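PDB 7JID: UDP-L-Rhamnose Synthase from Acanthamoeba polyphaga mimivirus, which probably makes UDP-L-rhamnose, and binds NADP together with a UDP-linked 6-deoxy sugar. Local coordinates for residues A[65-68]-A[74-77]; A[70-75]-A[79-84]; A[248-251]-A[255-258]. One frame throughout, in Å; residues are numbered along the deposited sequence.

All three contacts are local, each joining pieces of chain only a few residues apart. Contacts 1 and 2 follow one another in the connection that leaves strand 54-57 of the parallel Rossmann sheet and enters helix 79-99; they share Glu74 and Gln75, and their centres lie about 7 Å apart. Contact 3 comes much later, where helix 246-252 gives way to loop, with its centre about 16 Å from that of contact 1 and about 17 Å from that of contact 2. The salt bridge between Asp71 and Arg257 ties contact 2 to contact 3, and both touch the UDP-sugar, whose diphosphate is thus held by distant parts of the sequence.

Contact 1 (A[65-68]-A[74-77]); sequences PGYS and EQSG
Tyr67 and Gln75 meet at the surface of the long connection between strand 54-57 and helix 79-99, part of a beta-alpha-beta crossover in the Rossmann fold. The side-chain amide of Gln75 lies obliquely against the CD2-CE2 side of the phenol: CD of Gln75 comes 3.5 Å from CE2 of Tyr67, while NE2 of Gln75 sits 3.6 Å from CD2 of Tyr67. The two planes are 46° apart. Both side chains leave their backbones toward the opposite segment, and Gln75 runs extended beyond CG (chi2 180°), long enough to carry its amide to the ring across a backbone gap of 9.9 Å between the CA atoms of Tyr67 and Gln75.

Water does the polar work across the gap. One molecule accepts from NE2 of Gln75; it also lies near the carbonyl O of Pro65, but so suspiciously close that this second link is doubtful. Another donates to OE1 of Gln75 and is also hydrogen-bonded to the hydroxyl of Tyr67.

Further out, Tyr72 touches both sides of the contact. Its side chain packs against Pro65 and Tyr67, and its carbonyl O takes a hydrogen bond from NE2 of Gln75, a direct protein partner beside the water. Because that carbonyl needs a donor, this bond would favour one rotation of the amide over its flip. Tyr67 also touches Lys254, on the loop after helix 246-252. The water at the phenol end lies 2.8 Å from OH of Tyr67 and 2.6 Å from OE1 of Gln75.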
loop_
_atom_site.group_PDB
_atom_site.type_symbol
_atom_site.label_atom_id
_atom_site.label_comp_id
_atom_site.label_asym_id
_atom_site.label_seq_id
_atom_site.Cartn_x
_atom_site.Cartn_y
_atom_site.Cartn_z
ATOM N N PRO A 65 4.522 -4.950 -20.674
ATOM C CA PRO A 65 5.294 -4.672 -21.888
ATOM C C PRO A 65 6.792 -4.555 -21.573
ATOM O O PRO A 65 7.203 -3.831 -20.642
ATOM C CB PRO A 65 4.618 -3.387 -22.398
ATOM C CG PRO A 65 3.179 -3.515 -21.897
ATOM C CD PRO A 65 3.379 -4.034 -20.486
ATOM N N GLY A 66 7.595 -5.355 -22.279
ATOM C CA GLY A 66 9.061 -5.296 -22.150
ATOM C C GLY A 66 9.586 -6.236 -21.081
ATOM O O GLY A 66 10.786 -6.524 -21.105
ATOM N N TYR A 67 8.740 -6.703 -20.153
ATOM C CA TYR A 67 9.191 -7.487 -18.975
ATOM C C TYR A 67 8.188 -8.605 -18.644
ATOM O O TYR A 67 7.122 -8.287 -18.083
ATOM C CB TYR A 67 9.381 -6.537 -17.786
ATOM C CG TYR A 67 10.404 -5.453 -17.998
ATOM C CD1 TYR A 67 11.720 -5.641 -17.596
ATOM C CD2 TYR A 67 10.073 -4.239 -18.586
ATOM C CE1 TYR A 67 12.684 -4.664 -17.790
ATOM C CE2 TYR A 67 11.026 -3.250 -18.786
ATOM C CZ TYR A 67 12.334 -3.463 -18.377
ATOM O OH TYR A 67 13.309 -2.528 -18.566
ATOM N N SER A 68 8.574 -9.870 -18.820
ATOM C CA SER A 68 7.718 -11.067 -18.598
ATOM C C SER A 68 7.704 -11.483 -17.121
ATOM O O SER A 68 7.250 -12.615 -16.835
ATOM C CB SER A 68 8.143 -12.241 -19.447
ATOM O OG SER A 68 9.529 -12.514 -19.272
ATOM N N GLU A 74 9.656 -2.468 -11.466
ATOM C CA GLU A 74 10.798 -1.660 -10.963
ATOM C C GLU A 74 10.974 -0.377 -11.799
ATOM O O GLU A 74 11.679 0.526 -11.325
ATOM C CB GLU A 74 12.064 -2.514 -10.936
ATOM C CG GLU A 74 11.918 -3.784 -10.108
ATOM C CD GLU A 74 11.576 -3.546 -8.646
ATOM O OE1 GLU A 74 11.695 -2.377 -8.192
ATOM O OE2 GLU A 74 11.189 -4.519 -7.944
ATOM N N GLN A 75 10.314 -0.294 -12.947
ATOM C CA GLN A 75 10.407 0.872 -13.870
ATOM C C GLN A 75 9.753 2.111 -13.246
ATOM O O GLN A 75 8.674 1.996 -12.602
ATOM C CB GLN A 75 9.680 0.612 -15.177
ATOM C CG GLN A 75 10.042 -0.676 -15.873
ATOM C CD GLN A 75 9.237 -0.777 -17.131
ATOM O OE1 GLN A 75 9.561 -0.127 -18.136
ATOM N NE2 GLN A 75 8.146 -1.534 -17.081
ATOM N N SER A 76 10.344 3.287 -13.453
ATOM C CA SER A 76 9.747 4.584 -13.031
ATOM C C SER A 76 8.321 4.691 -13.576
ATOM O O SER A 76 8.101 4.351 -14.737
ATOM C CB SER A 76 10.589 5.746 -13.473
ATOM O OG SER A 76 10.202 6.903 -12.740
ATOM N N GLY A 77 7.352 5.018 -12.726
ATOM C CA GLY A 77 5.949 5.180 -13.142
ATOM C C GLY A 77 5.121 3.941 -12.904
ATOM O O GLY A 77 3.900 4.014 -13.133
HETATM O O HOH W 1 7.084 -1.647 -19.632
HETATM O O HOH W 2 12.124 0.027 -18.762
#

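Contact 2 (A[70-75]-A[79-84]); sequences IDYLEQ and LVENVK. With AWU ([[(2~{R},3~{S},4~{R},5~{R})-5-[2,4-bis(oxidanylidene)pyrimidin-1-yl]-3,4-bis(oxidanyl)oxolan-2-yl]methoxy-oxidanyl-phosphoryl] [(2~{R},3~{R},4~{R},5~{R},6~{S})-6-methyl-3,4,5-tris(oxidanyl)oxan-2-yl] hydrogen phosphate), chain C.
The phenol of Tyr72 reaches helix 79-99 through its hydroxyl, which donates to OE1 of Glu81 over 2.7 Å. OE1 of Glu81 lies at the ring edge, in the ring plane, and is met on its syn side, with the donor 20° out of the carboxylate plane. In Tyr72 CG is anti to the backbone N (chi1 166°), which brings the hydroxyl end close to the helix although the side chain sets off alongside it. Glu81 answers with an extended chain that crosses Tyr72 at about a right angle. Its other oxygen, OE2, forms a salt bridge with Lys78.

Beside this bond, Leu73 splits its branches over Asn82: CD2 of Leu73 rests 3.9 Å from CB of Asn82, and CD1 of Leu73 lies against the amide. With its CG anti to the backbone N (chi1 -171°), Asn82 presents ND2 to a water that donates to the carbonyl O of Leu73, while OD1 accepts from Asn86.

At the other end of the 3-10 segment, the backbone N of Ile70 donates to phosphate oxygen O2B of the ligand AWU at 3.0 Å, nearly straight. CG1 and CG2 of Ile70 both lie on one side of that bond, each 3.5 Å from O2B of AWU. A 3-10 turn packed on the helix after strand 54-57 thus contributes Ile70, at its start, to the UDP-sugar pocket of this Rossmann-fold enzyme.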
loop_
_atom_site.group_PDB
_atom_site.type_symbol
_atom_site.label_atom_id
_atom_site.label_comp_id
_atom_site.label_asym_id
_atom_site.label_seq_id
_atom_site.Cartn_x
_atom_site.Cartn_y
_atom_site.Cartn_z
ATOM N N ILE A 70 8.202 -9.911 -12.660
ATOM C CA ILE A 70 7.959 -8.818 -11.698
ATOM C C ILE A 70 8.990 -7.723 -11.867
ATOM O O ILE A 70 8.789 -6.648 -11.292
ATOM C CB ILE A 70 7.924 -9.339 -10.254
ATOM C CG1 ILE A 70 9.257 -9.996 -9.852
ATOM C CG2 ILE A 70 6.716 -10.245 -10.088
ATOM C CD1 ILE A 70 9.484 -10.087 -8.355
ATOM N N ASP A 71 10.020 -7.918 -12.700
ATOM C CA ASP A 71 10.954 -6.810 -12.970
ATOM C C ASP A 71 10.193 -5.611 -13.561
ATOM O O ASP A 71 10.663 -4.467 -13.460
ATOM C CB ASP A 71 12.050 -7.285 -13.923
ATOM C CG ASP A 71 13.192 -7.958 -13.200
ATOM O OD1 ASP A 71 13.057 -8.159 -11.990
ATOM O OD2 ASP A 71 14.269 -8.122 -13.844
ATOM N N TYR A 72 9.046 -5.872 -14.173
ATOM C CA TYR A 72 8.182 -4.880 -14.851
ATOM C C TYR A 72 7.928 -3.756 -13.844
ATOM O O TYR A 72 7.890 -2.575 -14.214
ATOM C CB TYR A 72 6.888 -5.541 -15.313
ATOM C CG TYR A 72 5.813 -4.567 -15.715
ATOM C CD1 TYR A 72 4.736 -4.280 -14.889
ATOM C CD2 TYR A 72 5.893 -3.938 -16.936
ATOM C CE1 TYR A 72 3.777 -3.345 -15.247
ATOM C CE2 TYR A 72 4.931 -3.022 -17.319
ATOM C CZ TYR A 72 3.855 -2.746 -16.497
ATOM O OH TYR A 72 2.941 -1.804 -16.908
ATOM N N LEU A 73 7.689 -4.098 -12.560
ATOM C CA LEU A 73 7.263 -3.099 -11.546
ATOM C C LEU A 73 8.401 -2.206 -11.071
ATOM O O LEU A 73 8.105 -1.260 -10.354
ATOM C CB LEU A 73 6.631 -3.786 -10.327
ATOM C CG LEU A 73 5.441 -4.676 -10.662
ATOM C CD1 LEU A 73 5.113 -5.591 -9.495
ATOM C CD2 LEU A 73 4.262 -3.809 -11.044
ATOM N N GLU A 74 9.656 -2.468 -11.466
ATOM C CA GLU A 74 10.798 -1.660 -10.963
ATOM C C GLU A 74 10.974 -0.377 -11.799
ATOM O O GLU A 74 11.679 0.526 -11.325
ATOM C CB GLU A 74 12.064 -2.514 -10.936
ATOM C CG GLU A 74 11.918 -3.784 -10.108
ATOM C CD GLU A 74 11.576 -3.546 -8.646
ATOM O OE1 GLU A 74 11.695 -2.377 -8.192
ATOM O OE2 GLU A 74 11.189 -4.519 -7.944
ATOM N N GLN A 75 10.314 -0.294 -12.947
ATOM C CA GLN A 75 10.407 0.872 -13.870
ATOM C C GLN A 75 9.753 2.111 -13.246
ATOM O O GLN A 75 8.674 1.996 -12.602
ATOM C CB GLN A 75 9.680 0.612 -15.177
ATOM C CG GLN A 75 10.042 -0.676 -15.873
ATOM C CD GLN A 75 9.237 -0.777 -17.131
ATOM O OE1 GLN A 75 9.561 -0.127 -18.136
ATOM N NE2 GLN A 75 8.146 -1.534 -17.081
ATOM N N LEU A 79 5.039 2.154 -9.894
ATOM C CA LEU A 79 4.622 1.974 -8.468
ATOM C C LEU A 79 3.099 2.093 -8.415
ATOM O O LEU A 79 2.448 1.339 -7.669
ATOM C CB LEU A 79 5.252 3.010 -7.552
ATOM C CG LEU A 79 4.841 2.870 -6.083
ATOM C CD1 LEU A 79 5.138 1.464 -5.549
ATOM C CD2 LEU A 79 5.482 3.973 -5.271
ATOM N N VAL A 80 2.525 3.090 -9.094
ATOM C CA VAL A 80 1.046 3.272 -9.037
ATOM C C VAL A 80 0.343 1.984 -9.494
ATOM O O VAL A 80 -0.656 1.583 -8.861
ATOM C CB VAL A 80 0.585 4.524 -9.806
ATOM C CG1 VAL A 80 0.913 4.443 -11.294
ATOM C CG2 VAL A 80 -0.893 4.809 -9.530
ATOM N N GLU A 81 0.802 1.318 -10.554
ATOM C CA GLU A 81 0.166 0.052 -11.010
ATOM C C GLU A 81 0.368 -1.032 -9.954
ATOM O O GLU A 81 -0.552 -1.768 -9.678
ATOM C CB GLU A 81 0.764 -0.430 -12.320
ATOM C CG GLU A 81 0.595 0.564 -13.438
ATOM C CD GLU A 81 1.123 0.034 -14.756
ATOM O OE1 GLU A 81 1.362 -1.186 -14.865
ATOM O OE2 GLU A 81 1.213 0.846 -15.697
ATOM N N ASN A 82 1.553 -1.078 -9.357
ATOM C CA ASN A 82 1.902 -2.049 -8.305
ATOM C C ASN A 82 0.883 -1.884 -7.169
ATOM O O ASN A 82 0.220 -2.864 -6.814
ATOM C CB ASN A 82 3.345 -1.818 -7.866
ATOM C CG ASN A 82 3.878 -2.903 -6.951
ATOM O OD1 ASN A 82 3.173 -3.861 -6.638
ATOM N ND2 ASN A 82 5.153 -2.799 -6.566
ATOM N N VAL A 83 0.772 -0.692 -6.576
ATOM C CA VAL A 83 -0.112 -0.583 -5.381
ATOM C C VAL A 83 -1.559 -0.796 -5.831
ATOM O O VAL A 83 -2.324 -1.420 -5.101
ATOM C CB VAL A 83 0.103 0.763 -4.675
ATOM C CG1 VAL A 83 -0.795 0.852 -3.454
ATOM C CG2 VAL A 83 1.560 0.872 -4.255
ATOM N N LYS A 84 -1.942 -0.273 -7.000
ATOM C CA LYS A 84 -3.341 -0.358 -7.481
ATOM C C LYS A 84 -3.746 -1.845 -7.547
ATOM O O LYS A 84 -4.861 -2.226 -7.055
ATOM C CB LYS A 84 -3.465 0.255 -8.878
ATOM C CG LYS A 84 -4.870 0.182 -9.465
ATOM C CD LYS A 84 -4.948 0.405 -10.966
ATOM C CE LYS A 84 -4.325 1.693 -11.413
ATOM N NZ LYS A 84 -4.176 1.605 -12.891
HETATM P PA AWU C . 10.994 -15.084 -12.694
HETATM O O1A AWU C . 11.726 -13.796 -12.696
HETATM O O2A AWU C . 10.693 -15.746 -14.027
HETATM O O3A AWU C . 9.485 -15.094 -12.076
HETATM P PB AWU C . 8.859 -14.036 -10.978
HETATM O O1B AWU C . 9.719 -13.825 -9.708
HETATM O O2B AWU C . 8.356 -12.795 -11.749
HETATM O O3B AWU C . 7.626 -14.946 -10.517
HETATM C "C5'" AWU C . 4.617 -13.999 -8.732
HETATM O "O5'" AWU C . 5.512 -14.410 -9.747
HETATM C "C4'" AWU C . 4.460 -15.112 -7.710
HETATM O "O4'" AWU C . 3.693 -14.680 -6.564
HETATM C "C3'" AWU C . 5.816 -15.526 -7.241
HETATM O "O3'" AWU C . 5.675 -16.730 -6.535
HETATM C "C2'" AWU C . 6.776 -15.842 -8.382
HETATM C "C1'" AWU C . 6.777 -14.796 -9.407
HETATM N N1 AWU C . 15.664 -17.351 -12.733
HETATM C C2 AWU C . 16.817 -17.976 -13.177
HETATM O O2 AWU C . 17.154 -19.077 -12.695
HETATM N N3 AWU C . 17.486 -17.428 -14.240
HETATM C C4 AWU C . 17.139 -16.222 -14.765
HETATM O O4 AWU C . 17.808 -15.793 -15.776
HETATM C C5 AWU C . 15.967 -15.604 -14.329
HETATM C C6 AWU C . 15.284 -16.121 -13.232
HETATM C C1C AWU C . 14.889 -17.921 -11.594
HETATM C C2C AWU C . 14.520 -16.960 -10.463
HETATM C C3C AWU C . 13.223 -17.605 -9.913
HETATM C C4C AWU C . 12.643 -18.203 -11.155
HETATM C C5C AWU C . 11.433 -17.487 -11.717
HETATM C "C6'" AWU C . 3.315 -13.690 -9.469
HETATM O "O2'" AWU C . 6.282 -16.982 -9.055
HETATM O O2C AWU C . 15.551 -16.972 -9.508
HETATM O O3C AWU C . 13.525 -18.686 -9.049
HETATM O O4C AWU C . 13.627 -18.165 -12.180
HETATM O O5C AWU C . 11.790 -16.089 -11.800
HETATM O O HOH W 3 6.718 -0.635 -7.964
#

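Contact 3 (A[248-251]-A[255-258]); sequences QQLA and ADRS. With AWU ([[(2~{R},3~{S},4~{R},5~{R})-5-[2,4-bis(oxidanylidene)pyrimidin-1-yl]-3,4-bis(oxidanyl)oxolan-2-yl]methoxy-oxidanyl-phosphoryl] [(2~{R},3~{R},4~{R},5~{R},6~{S})-6-methyl-3,4,5-tris(oxidanyl)oxan-2-yl] hydrogen phosphate), chain C.
Leu250 packs by one methyl on Asp256: CD1 of Leu250 lies 3.7 Å from CB of Asp256 and also borders the carbonyl carbon of Ala255. The side chain sets off alongside the loop, but with CG anti to the backbone N (chi1 -173°) its CD1 methyl ends against it. Between Gln249 and Arg257 the touch is looser, OE1 of Gln249 being 4.2 Å from CG of Arg257, with the two chains crossing at about a right angle.

Both residues line the UDP-sugar pocket, where helix 246-252 and the loop that follows it, beyond the Rossmann sheet, hold the nucleotide half of AWU. NE2 of Gln249 donates to the ribose hydroxyl oxygen O2C of AWU at 2.6 Å. Arg257 grips phosphate oxygen O1A of AWU in a fork, from NE at 2.9 Å and from NH2 at 2.8 Å, so that this phosphate sits at the edge of the guanidinium and in its plane.

Other hydrogen bonds fix the arginine. Its NH1 donates to the carbonyl O of Asp256 at 167°, from above the carbonyl plane, and its backbone N donates to OD1 of Asp256 at 2.8 Å. Among the charged pairs, NH1 of Arg257 forms a salt bridge with OD1 of Asp71, which would orient the guanidinium, and OD1 of Asp256 is salt-bridged to Arg246.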
loop_
_atom_site.group_PDB
_atom_site.type_symbol
_atom_site.label_atom_id
_atom_site.label_comp_id
_atom_site.label_asym_id
_atom_site.label_seq_id
_atom_site.Cartn_x
_atom_site.Cartn_y
_atom_site.Cartn_z
ATOM N N GLN A 248 25.305 -13.287 -9.121
ATOM C CA GLN A 248 25.314 -13.189 -10.603
ATOM C C GLN A 248 23.913 -12.823 -11.099
ATOM O O GLN A 248 23.789 -11.970 -12.000
ATOM C CB GLN A 248 25.767 -14.501 -11.236
ATOM C CG GLN A 248 27.282 -14.647 -11.280
ATOM C CD GLN A 248 27.659 -16.044 -11.721
ATOM O OE1 GLN A 248 27.280 -17.023 -11.091
ATOM N NE2 GLN A 248 28.367 -16.154 -12.847
ATOM N N GLN A 249 22.877 -13.480 -10.542
ATOM C CA GLN A 249 21.490 -13.214 -10.982
ATOM C C GLN A 249 21.087 -11.771 -10.630
ATOM O O GLN A 249 20.455 -11.149 -11.466
ATOM C CB GLN A 249 20.548 -14.207 -10.300
ATOM C CG GLN A 249 19.104 -14.042 -10.745
ATOM C CD GLN A 249 18.158 -14.920 -9.947
ATOM O OE1 GLN A 249 17.955 -14.736 -8.736
ATOM N NE2 GLN A 249 17.671 -15.948 -10.606
ATOM N N LEU A 250 21.386 -11.314 -9.425
ATOM C CA LEU A 250 20.993 -9.962 -8.946
ATOM C C LEU A 250 21.499 -8.935 -9.959
ATOM O O LEU A 250 20.824 -7.938 -10.183
ATOM C CB LEU A 250 21.547 -9.721 -7.542
ATOM C CG LEU A 250 21.070 -8.429 -6.873
ATOM C CD1 LEU A 250 19.565 -8.456 -6.671
ATOM C CD2 LEU A 250 21.755 -8.248 -5.533
ATOM N N ALA A 251 22.680 -9.165 -10.550
ATOM C CA ALA A 251 23.305 -8.170 -11.446
ATOM C C ALA A 251 22.568 -8.034 -12.776
ATOM O O ALA A 251 22.646 -6.941 -13.397
ATOM C CB ALA A 251 24.750 -8.531 -11.656
ATOM N N ALA A 255 15.487 -6.680 -10.028
ATOM C CA ALA A 255 15.129 -6.884 -8.613
ATOM C C ALA A 255 15.659 -8.257 -8.194
ATOM O O ALA A 255 15.890 -9.126 -9.069
ATOM C CB ALA A 255 13.615 -6.804 -8.454
ATOM N N ASP A 256 15.789 -8.472 -6.900
ATOM C CA ASP A 256 16.085 -9.808 -6.340
ATOM C C ASP A 256 14.821 -10.682 -6.356
ATOM O O ASP A 256 13.780 -10.264 -6.910
ATOM C CB ASP A 256 16.572 -9.660 -4.903
ATOM C CG ASP A 256 17.458 -10.776 -4.372
ATOM O OD1 ASP A 256 17.661 -11.804 -5.087
ATOM O OD2 ASP A 256 17.963 -10.620 -3.237
ATOM N N ARG A 257 14.995 -11.928 -5.929
ATOM C CA ARG A 257 13.917 -12.959 -5.922
ATOM C C ARG A 257 13.856 -13.594 -4.533
ATOM O O ARG A 257 14.878 -13.792 -3.840
ATOM C CB ARG A 257 14.070 -14.006 -7.022
ATOM C CG ARG A 257 14.003 -13.500 -8.454
ATOM C CD ARG A 257 12.684 -12.859 -8.762
ATOM N NE ARG A 257 12.524 -12.546 -10.171
ATOM C CZ ARG A 257 12.764 -11.367 -10.726
ATOM N NH1 ARG A 257 13.253 -10.361 -10.025
ATOM N NH2 ARG A 257 12.482 -11.214 -12.010
ATOM N N SER A 258 12.629 -13.853 -4.097
ATOM C CA SER A 258 12.321 -14.503 -2.811
ATOM C C SER A 258 12.707 -15.995 -2.891
ATOM O O SER A 258 12.366 -16.663 -3.891
ATOM C CB SER A 258 10.855 -14.404 -2.558
ATOM O OG SER A 258 10.461 -15.147 -1.425
HETATM P PA AWU C . 10.994 -15.084 -12.694
HETATM O O1A AWU C . 11.726 -13.796 -12.696
HETATM O O2A AWU C . 10.693 -15.746 -14.027
HETATM O O3A AWU C . 9.485 -15.094 -12.076
HETATM P PB AWU C . 8.859 -14.036 -10.978
HETATM O O1B AWU C . 9.719 -13.825 -9.708
HETATM O O2B AWU C . 8.356 -12.795 -11.749
HETATM O O3B AWU C . 7.626 -14.946 -10.517
HETATM C "C5'" AWU C . 4.617 -13.999 -8.732
HETATM O "O5'" AWU C . 5.512 -14.410 -9.747
HETATM C "C4'" AWU C . 4.460 -15.112 -7.710
HETATM O "O4'" AWU C . 3.693 -14.680 -6.564
HETATM C "C3'" AWU C . 5.816 -15.526 -7.241
HETATM O "O3'" AWU C . 5.675 -16.730 -6.535
HETATM C "C2'" AWU C . 6.776 -15.842 -8.382
HETATM C "C1'" AWU C . 6.777 -14.796 -9.407
HETATM N N1 AWU C . 15.664 -17.351 -12.733
HETATM C C2 AWU C . 16.817 -17.976 -13.177
HETATM O O2 AWU C . 17.154 -19.077 -12.695
HETATM N N3 AWU C . 17.486 -17.428 -14.240
HETATM C C4 AWU C . 17.139 -16.222 -14.765
HETATM O O4 AWU C . 17.808 -15.793 -15.776
HETATM C C5 AWU C . 15.967 -15.604 -14.329
HETATM C C6 AWU C . 15.284 -16.121 -13.232
HETATM C C1C AWU C . 14.889 -17.921 -11.594
HETATM C C2C AWU C . 14.520 -16.960 -10.463
HETATM C C3C AWU C . 13.223 -17.605 -9.913
HETATM C C4C AWU C . 12.643 -18.203 -11.155
HETATM C C5C AWU C . 11.433 -17.487 -11.717
HETATM C "C6'" AWU C . 3.315 -13.690 -9.469
HETATM O "O2'" AWU C . 6.282 -16.982 -9.055
HETATM O O2C AWU C . 15.551 -16.972 -9.508
HETATM O O3C AWU C . 13.525 -18.686 -9.049
HETATM O O4C AWU C . 13.627 -18.165 -12.180
HETATM O O5C AWU C . 11.790 -16.089 -11.800
#